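Local structure of signal peptidase I (Enterococcus faecalis, 4ME8) at residues I33-P38 against Q42-R47; Y110-D115 against D121-F126. The protein probably cleaves the hydrophobic N-terminal signal or leader sequences from secreted proteins, as a serine-type endopeptidase of the peptidase S26 family. All blocks are in the same frame, centred on the assembly; numbering follows the deposited sequence.

Contact 1: residues I33-P38 against Q42-R47; sequences IAFPSP and QRVAKR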
ATOM      1  N   ILE A  33      -7.088  -5.889  -3.747  1.00 41.96           N
ATOM      2  CA  ILE A  33      -8.269  -5.200  -4.244  1.00 43.56           C
ATOM      3  C   ILE A  33      -8.081  -4.665  -5.654  1.00 45.36           C
ATOM      4  O   ILE A  33      -7.005  -4.178  -6.009  1.00 44.92           O
ATOM      5  CB  ILE A  33      -8.694  -4.056  -3.299  1.00 43.03           C
ATOM      6  CG1 ILE A  33      -7.529  -3.111  -2.989  1.00 40.94           C
ATOM      7  CG2 ILE A  33      -9.231  -4.628  -1.992  1.00 43.18           C
ATOM      8  CD1 ILE A  33      -7.969  -1.871  -2.245  1.00 40.96           C
ATOM      9  N   ALA A  34      -9.141  -4.754  -6.453  1.00 48.36           N
ATOM     10  CA  ALA A  34      -9.127  -4.241  -7.813  1.00 50.73           C
ATOM     11  C   ALA A  34      -9.895  -2.922  -7.894  1.00 52.22           C
ATOM     12  O   ALA A  34     -10.956  -2.777  -7.281  1.00 53.52           O
ATOM     13  CB  ALA A  34      -9.720  -5.258  -8.762  1.00 53.88           C
ATOM     14  N   PHE A  35      -9.346  -1.978  -8.659  1.00 52.14           N
ATOM     15  CA  PHE A  35      -9.864  -0.606  -8.756  1.00 53.54           C
ATOM     16  C   PHE A  35      -9.261   0.118  -9.967  1.00 54.75           C
ATOM     17  O   PHE A  35      -8.172  -0.240 -10.414  1.00 53.20           O
ATOM     18  CB  PHE A  35      -9.509   0.175  -7.494  1.00 50.65           C
ATOM     19  CG  PHE A  35      -8.036   0.178  -7.183  1.00 47.33           C
ATOM     20  CD1 PHE A  35      -7.481  -0.818  -6.402  1.00 44.44           C
ATOM     21  CD2 PHE A  35      -7.207   1.172  -7.685  1.00 47.34           C
ATOM     22  CE1 PHE A  35      -6.131  -0.826  -6.128  1.00 42.45           C
ATOM     23  CE2 PHE A  35      -5.856   1.168  -7.413  1.00 44.87           C
ATOM     24  CZ  PHE A  35      -5.317   0.169  -6.634  1.00 42.33           C
ATOM     25  N   PRO A  36      -9.952   1.149 -10.489  1.00 58.58           N
ATOM     26  CA  PRO A  36      -9.337   1.928 -11.557  1.00 60.76           C
ATOM     27  C   PRO A  36      -8.177   2.752 -11.011  1.00 59.27           C
ATOM     28  O   PRO A  36      -8.323   3.402  -9.970  1.00 58.25           O
ATOM     29  CB  PRO A  36     -10.474   2.842 -12.042  1.00 65.14           C
ATOM     30  CG  PRO A  36     -11.719   2.345 -11.395  1.00 66.21           C
ATOM     31  CD  PRO A  36     -11.280   1.676 -10.137  1.00 61.65           C
ATOM     32  N   SER A  37      -7.035   2.711 -11.695  1.00 60.29           N
ATOM     33  CA  SER A  37      -5.853   3.460 -11.256  1.00 60.88           C
ATOM     34  C   SER A  37      -6.157   4.954 -11.159  1.00 61.91           C
ATOM     35  O   SER A  37      -6.740   5.513 -12.072  1.00 65.04           O
ATOM     36  CB  SER A  37      -4.665   3.256 -12.199  1.00 62.51           C
ATOM     37  OG  SER A  37      -3.610   4.158 -11.862  1.00 64.25           O
ATOM     38  N   PRO A  38      -5.772   5.591 -10.038  1.00 60.97           N
ATOM     39  CA  PRO A  38      -5.912   7.043  -9.887  1.00 63.45           C
ATOM     40  C   PRO A  38      -5.139   7.832 -10.931  1.00 66.38           C
ATOM     41  O   PRO A  38      -5.476   8.987 -11.197  1.00 70.37           O
ATOM     42  CB  PRO A  38      -5.336   7.311  -8.497  1.00 60.65           C
ATOM     43  CG  PRO A  38      -5.537   6.043  -7.755  1.00 57.82           C
ATOM     44  CD  PRO A  38      -5.396   4.944  -8.766  1.00 57.38           C
ATOM     45  N   GLN A  42      -6.973   2.819 -15.488  1.00 74.42           N
ATOM     46  CA  GLN A  42      -6.795   1.426 -15.924  1.00 74.51           C
ATOM     47  C   GLN A  42      -7.011   0.496 -14.751  1.00 67.81           C
ATOM     48  O   GLN A  42      -6.453   0.710 -13.681  1.00 61.69           O
ATOM     49  CB  GLN A  42      -5.386   1.192 -16.480  1.00 78.02           C
ATOM     50  CG  GLN A  42      -5.103   1.921 -17.783  1.00 87.92           C
ATOM     51  CD  GLN A  42      -5.882   1.367 -18.958  1.00 95.81           C
ATOM     52  OE1 GLN A  42      -6.096   0.155 -19.060  1.00101.83           O
ATOM     53  NE2 GLN A  42      -6.308   2.253 -19.861  1.00100.86           N
ATOM     54  N   ARG A  43      -7.810  -0.546 -14.949  1.00 69.00           N
ATOM     55  CA  ARG A  43      -8.043  -1.499 -13.878  1.00 66.24           C
ATOM     56  C   ARG A  43      -6.693  -2.084 -13.436  1.00 60.73           C
ATOM     57  O   ARG A  43      -5.860  -2.459 -14.254  1.00 59.27           O
ATOM     58  CB  ARG A  43      -9.020  -2.606 -14.290  1.00 70.37           C
ATOM     59  CG  ARG A  43      -9.857  -3.083 -13.116  1.00 74.17           C
ATOM     60  CD  ARG A  43     -10.400  -4.501 -13.237  1.00 79.81           C
ATOM     61  NE  ARG A  43     -11.273  -4.779 -12.093  1.00 84.98           N
ATOM     62  CZ  ARG A  43     -11.653  -5.985 -11.665  1.00 90.70           C
ATOM     63  NH1 ARG A  43     -11.243  -7.107 -12.255  1.00 92.80           N
ATOM     64  NH2 ARG A  43     -12.453  -6.060 -10.607  1.00 92.60           N
ATOM     65  N   VAL A  44      -6.469  -2.119 -12.134  1.00 57.92           N
ATOM     66  CA  VAL A  44      -5.227  -2.651 -11.592  1.00 57.29           C
ATOM     67  C   VAL A  44      -5.535  -3.327 -10.255  1.00 54.90           C
ATOM     68  O   VAL A  44      -6.580  -3.079  -9.645  1.00 54.51           O
ATOM     69  CB  VAL A  44      -4.158  -1.522 -11.482  1.00 60.14           C
ATOM     70  CG1 VAL A  44      -4.564  -0.465 -10.460  1.00 57.74           C
ATOM     71  CG2 VAL A  44      -2.777  -2.090 -11.165  1.00 60.98           C
ATOM     72  N   ALA A  45      -4.648  -4.219  -9.832  1.00 53.32           N
ATOM     73  CA  ALA A  45      -4.793  -4.937  -8.583  1.00 49.48           C
ATOM     74  C   ALA A  45      -3.651  -4.552  -7.663  1.00 47.15           C
ATOM     75  O   ALA A  45      -2.492  -4.575  -8.078  1.00 47.82           O
ATOM     76  CB  ALA A  45      -4.775  -6.429  -8.848  1.00 52.60           C
ATOM     77  N   LYS A  46      -3.977  -4.171  -6.427  1.00 44.84           N
ATOM     78  CA  LYS A  46      -2.966  -3.853  -5.415  1.00 42.18           C
ATOM     79  C   LYS A  46      -3.409  -4.345  -4.044  1.00 40.11           C
ATOM     80  O   LYS A  46      -4.578  -4.644  -3.842  1.00 40.68           O
ATOM     81  CB  LYS A  46      -2.681  -2.345  -5.349  1.00 42.60           C
ATOM     82  CG  LYS A  46      -2.087  -1.730  -6.618  1.00 43.94           C
ATOM     83  CD  LYS A  46      -0.663  -2.192  -6.910  1.00 44.62           C
ATOM     84  CE  LYS A  46      -0.310  -1.870  -8.352  1.00 48.13           C
ATOM     85  NZ  LYS A  46       1.101  -2.154  -8.720  1.00 50.27           N
ATOM     86  N   ARG A  47      -2.451  -4.427  -3.124  1.00 38.71           N
ATOM     87  CA  ARG A  47      -2.699  -4.851  -1.757  1.00 38.46           C
ATOM     88  C   ARG A  47      -3.088  -3.678  -0.848  1.00 37.61           C
ATOM     89  O   ARG A  47      -2.460  -2.615  -0.859  1.00 35.92           O
ATOM     90  CB  ARG A  47      -1.475  -5.576  -1.187  1.00 38.51           C
ATOM     91  CG  ARG A  47      -1.832  -6.529  -0.062  1.00 38.61           C
ATOM     92  CD  ARG A  47      -0.636  -7.327   0.431  1.00 39.48           C
ATOM     93  NE  ARG A  47      -0.244  -8.379  -0.509  1.00 40.97           N
ATOM     94  CZ  ARG A  47      -0.749  -9.617  -0.525  1.00 42.12           C
ATOM     95  NH1 ARG A  47      -1.690  -9.980   0.343  1.00 41.58           N
ATOM     96  NH2 ARG A  47      -0.315 -10.496  -1.424  1.00 43.62           N
TER
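F35 lays its ring against the side chains of the facing strand. Its CE2 meets CG1 of V44 at 3.7 Å, the two side chains lying side by side and pointing the same way, while CZ approaches CG of K46 obliquely, also at 3.7 Å. With CG held between the backbone N and carbonyl carbon (chi1 55°), the ring swings back over the neighbouring strand, and the carbonyl O of V44 lies over one of its faces. A flat aromatic suits this place because it can pack against a branched valine and the aliphatic part of a lysine together. On the other side of the sheet the small methyl of A34 lets the extended R43 pass, and CB of A34 sits over a face of the guanidinium, 3.4 Å from NH2. Behind these side chains stands an antiparallel hairpin: I33 N donates to K46 O at 2.8 Å, F35 and V44 exchange two bonds, and S37 N bonds to Q42 O. Further out, V112 and F126 also pack on F35. F35 and V112 thus flank the start of the lysine chain while its NZ hydrogen-bonds to S120 OG, consistent with the catalytic role predicted for K46.

Contact 2: residues Y110-D115 against D121-F126; sequences YFVLGD and DDSRYF. With EDO (1,2-ethanediol), chain C; EDO (1,2-ethanediol), chain B.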
ATOM      1  N   TYR A 110      -8.096   4.574   0.794  1.00 45.68           N
ATOM      2  CA  TYR A 110      -7.130   3.521   1.085  1.00 41.76           C
ATOM      3  C   TYR A 110      -5.728   3.904   0.607  1.00 40.89           C
ATOM      4  O   TYR A 110      -5.566   4.649  -0.363  1.00 41.97           O
ATOM      5  CB  TYR A 110      -7.519   2.229   0.348  1.00 41.33           C
ATOM      6  CG  TYR A 110      -8.793   1.518   0.797  1.00 42.05           C
ATOM      7  CD1 TYR A 110      -9.137   1.417   2.142  1.00 42.08           C
ATOM      8  CD2 TYR A 110      -9.615   0.883  -0.131  1.00 43.72           C
ATOM      9  CE1 TYR A 110     -10.274   0.730   2.543  1.00 43.79           C
ATOM     10  CE2 TYR A 110     -10.749   0.192   0.260  1.00 45.16           C
ATOM     11  CZ  TYR A 110     -11.081   0.122   1.599  1.00 45.30           C
ATOM     12  OH  TYR A 110     -12.207  -0.560   2.000  1.00 47.31           O
ATOM     13  N   PHE A 111      -4.725   3.362   1.296  1.00 40.00           N
ATOM     14  CA  PHE A 111      -3.338   3.378   0.863  1.00 39.79           C
ATOM     15  C   PHE A 111      -3.015   1.961   0.433  1.00 39.15           C
ATOM     16  O   PHE A 111      -3.221   1.013   1.202  1.00 39.01           O
ATOM     17  CB  PHE A 111      -2.415   3.790   2.014  1.00 40.36           C
ATOM     18  CG  PHE A 111      -0.987   3.986   1.599  1.00 40.55           C
ATOM     19  CD1 PHE A 111      -0.571   5.190   1.063  1.00 42.37           C
ATOM     20  CD2 PHE A 111      -0.066   2.956   1.726  1.00 39.31           C
ATOM     21  CE1 PHE A 111       0.749   5.370   0.667  1.00 44.21           C
ATOM     22  CE2 PHE A 111       1.244   3.122   1.324  1.00 40.48           C
ATOM     23  CZ  PHE A 111       1.658   4.330   0.796  1.00 43.25           C
ATOM     24  N   VAL A 112      -2.549   1.802  -0.802  1.00 40.19           N
ATOM     25  CA  VAL A 112      -2.277   0.465  -1.353  1.00 39.42           C
ATOM     26  C   VAL A 112      -0.836   0.358  -1.862  1.00 39.74           C
ATOM     27  O   VAL A 112      -0.225   1.359  -2.198  1.00 40.33           O
ATOM     28  CB  VAL A 112      -3.268   0.093  -2.473  1.00 40.38           C
ATOM     29  CG1 VAL A 112      -4.712   0.204  -1.978  1.00 40.45           C
ATOM     30  CG2 VAL A 112      -3.049   0.944  -3.723  1.00 42.01           C
ATOM     31  N   LEU A 113      -0.292  -0.854  -1.868  1.00 39.50           N
ATOM     32  CA  LEU A 113       1.049  -1.110  -2.386  1.00 39.60           C
ATOM     33  C   LEU A 113       1.034  -2.411  -3.183  1.00 40.05           C
ATOM     34  O   LEU A 113       0.275  -3.318  -2.859  1.00 39.82           O
ATOM     35  CB  LEU A 113       2.052  -1.244  -1.246  1.00 39.71           C
ATOM     36  CG  LEU A 113       2.328  -0.062  -0.316  1.00 39.73           C
ATOM     37  CD1 LEU A 113       3.270  -0.507   0.783  1.00 40.57           C
ATOM     38  CD2 LEU A 113       2.926   1.129  -1.047  1.00 41.56           C
ATOM     39  N   GLY A 114       1.877  -2.501  -4.209  1.00 40.84           N
ATOM     40  CA  GLY A 114       2.021  -3.739  -4.969  1.00 41.92           C
ATOM     41  C   GLY A 114       3.167  -4.589  -4.452  1.00 43.18           C
ATOM     42  O   GLY A 114       4.202  -4.051  -4.048  1.00 44.07           O
ATOM     43  N   ASP A 115       3.004  -5.912  -4.497  1.00 43.72           N
ATOM     44  CA  ASP A 115       4.011  -6.835  -3.956  1.00 45.62           C
ATOM     45  C   ASP A 115       5.351  -6.749  -4.697  1.00 48.54           C
ATOM     46  O   ASP A 115       6.401  -6.881  -4.061  1.00 50.93           O
ATOM     47  CB  ASP A 115       3.505  -8.276  -3.961  1.00 46.78           C
ATOM     48  CG  ASP A 115       2.330  -8.509  -3.000  1.00 45.41           C
ATOM     49  OD1 ASP A 115       1.924  -7.596  -2.230  1.00 42.72           O
ATOM     50  OD2 ASP A 115       1.807  -9.643  -3.016  1.00 47.48           O
ATOM     51  N   ASP A 121       3.457   0.798  -9.573  1.00 49.05           N
ATOM     52  CA  ASP A 121       2.809   2.096  -9.476  1.00 49.53           C
ATOM     53  C   ASP A 121       1.702   1.921  -8.437  1.00 46.76           C
ATOM     54  O   ASP A 121       0.736   1.216  -8.662  1.00 45.41           O
ATOM     55  CB  ASP A 121       2.247   2.504 -10.840  1.00 52.10           C
ATOM     56  CG  ASP A 121       1.927   3.973 -10.933  1.00 53.71           C
ATOM     57  OD1 ASP A 121       2.251   4.736 -10.001  1.00 54.05           O
ATOM     58  OD2 ASP A 121       1.345   4.362 -11.964  1.00 57.03           O
ATOM     59  N   ASP A 122       1.878   2.511  -7.262  1.00 46.56           N
ATOM     60  CA  ASP A 122       0.907   2.317  -6.193  1.00 44.10           C
ATOM     61  C   ASP A 122       0.792   3.612  -5.404  1.00 44.08           C
ATOM     62  O   ASP A 122       1.135   4.664  -5.934  1.00 45.57           O
ATOM     63  CB  ASP A 122       1.276   1.094  -5.343  1.00 42.60           C
ATOM     64  CG  ASP A 122       2.721   1.111  -4.876  1.00 43.34           C
ATOM     65  OD1 ASP A 122       3.247   2.206  -4.600  1.00 45.27           O
ATOM     66  OD2 ASP A 122       3.327   0.021  -4.786  1.00 42.62           O
ATOM     67  N   SER A 123       0.293   3.560  -4.169  1.00 42.80           N
ATOM     68  CA  SER A 123      -0.017   4.794  -3.435  1.00 43.29           C
ATOM     69  C   SER A 123       1.213   5.647  -3.142  1.00 45.81           C
ATOM     70  O   SER A 123       1.086   6.857  -2.934  1.00 47.89           O
ATOM     71  CB  SER A 123      -0.783   4.502  -2.142  1.00 41.43           C
ATOM     72  OG  SER A 123      -2.128   4.139  -2.414  1.00 41.58           O
ATOM     73  N   ARG A 124       2.397   5.032  -3.135  1.00 46.34           N
ATOM     74  CA  ARG A 124       3.639   5.804  -3.053  1.00 50.36           C
ATOM     75  C   ARG A 124       3.780   6.834  -4.163  1.00 52.92           C
ATOM     76  O   ARG A 124       4.493   7.814  -3.987  1.00 55.70           O
ATOM     77  CB  ARG A 124       4.863   4.891  -3.095  1.00 51.48           C
ATOM     78  CG  ARG A 124       5.110   4.125  -1.813  1.00 51.56           C
ATOM     79  CD  ARG A 124       6.195   3.082  -2.000  1.00 53.63           C
ATOM     80  NE  ARG A 124       5.824   2.081  -3.000  1.00 52.60           N
ATOM     81  CZ  ARG A 124       6.654   1.161  -3.488  1.00 54.92           C
ATOM     82  NH1 ARG A 124       7.919   1.099  -3.072  1.00 57.38           N
ATOM     83  NH2 ARG A 124       6.221   0.297  -4.402  1.00 54.44           N
ATOM     84  N   TYR A 125       3.132   6.594  -5.307  1.00 53.49           N
ATOM     85  CA  TYR A 125       3.342   7.412  -6.507  1.00 57.20           C
ATOM     86  C   TYR A 125       2.064   7.998  -7.125  1.00 58.11           C
ATOM     87  O   TYR A 125       2.121   9.095  -7.685  1.00 61.78           O
ATOM     88  CB  TYR A 125       4.122   6.603  -7.550  1.00 58.25           C
ATOM     89  CG  TYR A 125       5.383   5.980  -6.984  1.00 58.48           C
ATOM     90  CD1 TYR A 125       6.421   6.776  -6.512  1.00 61.85           C
ATOM     91  CD2 TYR A 125       5.528   4.598  -6.900  1.00 56.80           C
ATOM     92  CE1 TYR A 125       7.574   6.216  -5.984  1.00 63.18           C
ATOM     93  CE2 TYR A 125       6.677   4.026  -6.374  1.00 58.00           C
ATOM     94  CZ  TYR A 125       7.694   4.839  -5.917  1.00 61.51           C
ATOM     95  OH  TYR A 125       8.829   4.275  -5.399  1.00 64.83           O
ATOM     96  N   PHE A 126       0.935   7.282  -7.057  1.00 55.33           N
ATOM     97  CA  PHE A 126      -0.359   7.859  -7.483  1.00 55.83           C
ATOM     98  C   PHE A 126      -1.294   8.313  -6.342  1.00 55.22           C
ATOM     99  O   PHE A 126      -2.420   8.755  -6.597  1.00 57.03           O
ATOM    100  CB  PHE A 126      -1.095   6.979  -8.524  1.00 55.01           C
ATOM    101  CG  PHE A 126      -1.523   5.603  -8.046  1.00 51.79           C
ATOM    102  CD1 PHE A 126      -2.052   5.386  -6.778  1.00 49.61           C
ATOM    103  CD2 PHE A 126      -1.471   4.530  -8.923  1.00 51.11           C
ATOM    104  CE1 PHE A 126      -2.461   4.130  -6.379  1.00 46.91           C
ATOM    105  CE2 PHE A 126      -1.887   3.265  -8.536  1.00 49.22           C
ATOM    106  CZ  PHE A 126      -2.388   3.063  -7.261  1.00 47.57           C
TER
HETATM  107  C1  EDO C 201       7.962  10.057  -3.426  1.00 69.14           C
HETATM  108  O1  EDO C 201       8.829   8.911  -3.531  1.00 56.28           O
HETATM  109  C2  EDO C 201       7.010  10.135  -4.622  1.00 67.42           C
HETATM  110  O2  EDO C 201       5.650  10.351  -4.197  1.00 68.35           O
HETATM  111  C1  EDO B 200      -1.548  -7.858  -6.776  1.00 49.52           C
HETATM  112  O1  EDO B 200      -0.844  -8.433  -7.888  1.00 62.61           O
HETATM  113  C2  EDO B 200      -0.600  -7.646  -5.600  1.00 52.28           C
HETATM  114  O2  EDO B 200       0.214  -6.491  -5.819  1.00 46.69           O
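S123 and V112 are joined by two hydrogen bonds running in opposite directions. The amide of V112 points straight at S123 OG, 2.9 Å away with an N-H...O angle of 178°, and the amide of S123 returns a bond to V112 O at 3.0 Å. A short side chain with a hydroxyl suits the spot, since it comes close enough to the strand to take the place of a backbone acceptor; the same OG is also bonded to G127 O.

The carboxylate of D122 gathers most of the polar bonds. R124 grips it side-on, NE to OD1 at 3.0 Å and NH2 to OD2 at 2.9 Å, both on syn lone pairs and close to the guanidinium plane. From the anti side G114 N reaches OD2 at 3.0 Å, and S120 OG is a further partner of that oxygen. D122 OD1 also accepts from R124 N in a long, bent capping bond (3.3 Å), which makes D122 the N-cap of the short helix; CG between the backbone N and carbonyl carbon (chi1 51°) lets the carboxylate face strand and helix together. Four N-H groups thus grip the carboxylate and would fix its rotation, while R124 NH2 also donates to R117 O.

Packing contacts make up the rest. CB of S123 makes a CH-pi contact over the face of the F111 ring, 3.5 Å from its centroid. CD2 of L113 lies 3.6 Å from R124 NE, the two side chains crossing at about a right angle. In an apolar pair, CG2 of V112 meets the edge of the F126 ring.

The arrangement is an N-capped helical turn docked on strand 109-113 of the antiparallel sheet, with D122 packing against K46, the predicted catalytic lysine of an S26 signal peptidase.

Overall arrangement
Strands 43-50 and 109-113 are neighbours in one antiparallel sheet: strand 109-113 of contact 2 runs antiparallel beside strand 43-50 of the hairpin in contact 1, and the centres of the two contacts are about 9 Å apart. R47 ties them together: its NH2 forms a salt bridge with D115 OD2 at 2.8 Å, and its backbone N probably bonds to L113 O at 3.0 Å. K46 links them at the predicted active site, its CE packing 3.3 Å from D121 O. V112, on strand 109-113, touches I33, F35 and K46. Contact 1 therefore supplies the lysine; D121, D122 and G114 of contact 2 lie beside its side chain, and S120 takes its NZ.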